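Local coordinates for protein putative dienelactone hydrolase (Klebsiella pneumoniae subsp. pneumoniae MGH 78578, PDB 3F67) that probably hydrolyses ester or lactone bonds as an alpha/beta-hydrolase of the dienelactone hydrolase family, its own substrate being unknown, at residues G174-D180 against V205-D211. Numbering follows the deposited sequence.
Sequences GLYGAKD and VVYPEAD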
# COMPACT_ATOMS: atom_id res chain seq x y z
N GLY A 174 9.36 -3.98 -4.71
CA GLY A 174 8.15 -4.09 -5.55
C GLY A 174 7.90 -5.55 -5.89
O GLY A 174 8.84 -6.30 -6.17
N LEU A 175 6.65 -5.97 -5.86
CA LEU A 175 6.30 -7.37 -6.21
C LEU A 175 5.36 -7.29 -7.42
O LEU A 175 4.23 -6.81 -7.30
CB LEU A 175 5.59 -8.03 -4.99
CG LEU A 175 6.51 -8.09 -3.74
CD1 LEU A 175 5.68 -8.52 -2.50
CD2 LEU A 175 7.72 -9.10 -3.97
N TYR A 176 5.85 -7.74 -8.59
CA TYR A 176 5.18 -7.46 -9.87
C TYR A 176 4.94 -8.77 -10.63
O TYR A 176 5.69 -9.75 -10.43
CB TYR A 176 6.03 -6.45 -10.69
CG TYR A 176 5.76 -5.03 -10.19
CD1 TYR A 176 6.19 -4.63 -8.89
CD2 TYR A 176 5.07 -4.11 -10.98
CE1 TYR A 176 5.91 -3.39 -8.40
CE2 TYR A 176 4.79 -2.81 -10.50
CZ TYR A 176 5.22 -2.46 -9.22
OH TYR A 176 4.91 -1.22 -8.70
N GLY A 177 3.90 -8.80 -11.45
CA GLY A 177 3.60 -10.00 -12.26
C GLY A 177 4.00 -9.84 -13.73
O GLY A 177 3.63 -8.85 -14.38
N ALA A 178 4.74 -10.80 -14.25
CA ALA A 178 5.16 -10.77 -15.67
C ALA A 178 3.99 -10.78 -16.64
O ALA A 178 4.09 -10.20 -17.73
CB ALA A 178 6.11 -11.93 -15.97
N LYS A 179 2.88 -11.43 -16.27
CA LYS A 179 1.70 -11.52 -17.15
C LYS A 179 0.75 -10.34 -17.02
O LYS A 179 -0.31 -10.34 -17.62
CB LYS A 179 0.93 -12.82 -16.90
CG LYS A 179 1.81 -14.04 -16.83
CD LYS A 179 1.65 -14.91 -18.00
CE LYS A 179 2.41 -16.20 -17.78
NZ LYS A 179 1.81 -17.25 -18.65
N ASP A 180 1.13 -9.33 -16.22
CA ASP A 180 0.28 -8.17 -15.98
C ASP A 180 0.34 -7.20 -17.18
O ASP A 180 1.32 -6.45 -17.36
CB ASP A 180 0.77 -7.47 -14.68
CG ASP A 180 -0.10 -6.31 -14.28
OD1 ASP A 180 -1.01 -5.94 -15.06
OD2 ASP A 180 0.15 -5.75 -13.18
N VAL A 205 10.81 -7.43 -7.89
CA VAL A 205 10.80 -8.86 -8.18
C VAL A 205 9.64 -9.11 -9.12
O VAL A 205 8.51 -8.68 -8.84
CB VAL A 205 10.61 -9.64 -6.87
CG1 VAL A 205 10.36 -11.18 -7.15
CG2 VAL A 205 11.85 -9.40 -5.94
N VAL A 206 9.92 -9.77 -10.27
CA VAL A 206 8.89 -10.05 -11.26
C VAL A 206 8.59 -11.55 -11.29
O VAL A 206 9.50 -12.37 -11.49
CB VAL A 206 9.35 -9.61 -12.65
CG1 VAL A 206 8.23 -9.90 -13.65
CG2 VAL A 206 9.67 -8.11 -12.64
N TYR A 207 7.33 -11.90 -11.04
CA TYR A 207 6.88 -13.30 -11.00
C TYR A 207 6.45 -13.75 -12.39
O TYR A 207 5.45 -13.26 -12.92
CB TYR A 207 5.72 -13.46 -10.01
CG TYR A 207 6.21 -13.31 -8.59
CD1 TYR A 207 6.70 -14.42 -7.89
CD2 TYR A 207 6.22 -12.06 -7.96
CE1 TYR A 207 7.22 -14.29 -6.57
CE2 TYR A 207 6.73 -11.91 -6.66
CZ TYR A 207 7.19 -13.03 -5.98
OH TYR A 207 7.68 -12.92 -4.71
N PRO A 208 7.19 -14.71 -12.99
CA PRO A 208 6.90 -15.13 -14.38
C PRO A 208 5.46 -15.58 -14.63
O PRO A 208 4.94 -15.40 -15.73
CB PRO A 208 7.87 -16.31 -14.63
CG PRO A 208 8.91 -16.24 -13.61
CD PRO A 208 8.35 -15.40 -12.41
N GLU A 209 4.82 -16.21 -13.64
CA GLU A 209 3.53 -16.82 -13.92
C GLU A 209 2.34 -15.96 -13.49
O GLU A 209 1.20 -16.36 -13.68
CB GLU A 209 3.46 -18.18 -13.19
CG GLU A 209 4.54 -19.15 -13.65
CD GLU A 209 4.53 -19.33 -15.16
OE1 GLU A 209 3.43 -19.39 -15.76
OE2 GLU A 209 5.63 -19.37 -15.76
N ALA A 210 2.61 -14.81 -12.90
CA ALA A 210 1.56 -14.05 -12.22
C ALA A 210 1.01 -12.92 -13.06
O ALA A 210 1.75 -12.24 -13.75
CB ALA A 210 2.12 -13.46 -10.91
N ASP A 211 -0.28 -12.66 -12.91
CA ASP A 211 -0.94 -11.52 -13.54
C ASP A 211 -1.01 -10.39 -12.52
O ASP A 211 -0.42 -10.50 -11.40
CB ASP A 211 -2.37 -11.95 -13.91
CG ASP A 211 -3.01 -11.11 -15.00
OD1 ASP A 211 -2.62 -9.94 -15.24
OD2 ASP A 211 -3.95 -11.66 -15.63
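Strands 172-177 and 202-207, parallel neighbours at one border of the alpha/beta-hydrolase sheet, belong to a beta-alpha-beta unit whose crossover helix is 185-197. Gly-174 O accepts the first hydrogen bond of the ladder, from Val-205 N at 2.8 Å. The Leu-175 side chain shares a face with Val-205 and Tyr-207, its CD2 lying 4.0 Å from Tyr-207 CE2; Val-205 and Tyr-207 pack against helix 224-238, where Tyr-207 OH hydrogen-bonds to Asp-229 OD2. Tyr-176 takes both hydrogen bonds of a parallel pair, N to Val-205 O and O from Tyr-207 N, each 2.8 Å; its ring projects from the other face, with OH hydrogen-bonded to Gly-147 O and Trp-130 NE1. At Gly-177 a CB would collide with Ala-210 O and Asp-211 O, so the missing side chain lets the second loop cross closely. Type I turns then end both strands, 177-180 and 207-210. Ala-178 N continues the ladder to Tyr-207 O (2.9 Å). Lys-179 N joins the loops by donating to Ala-210 O at 2.9 Å, and its side chain makes a long salt bridge, NZ to Glu-209 OE1 at 3.9 Å. The turns thus bring Asp-180 beside the segment leading to His-212, consistent with a Cys-His-Asp triad with Cys-123: Asp-180 OD2 is hydrogen-bonded to His-212 ND1.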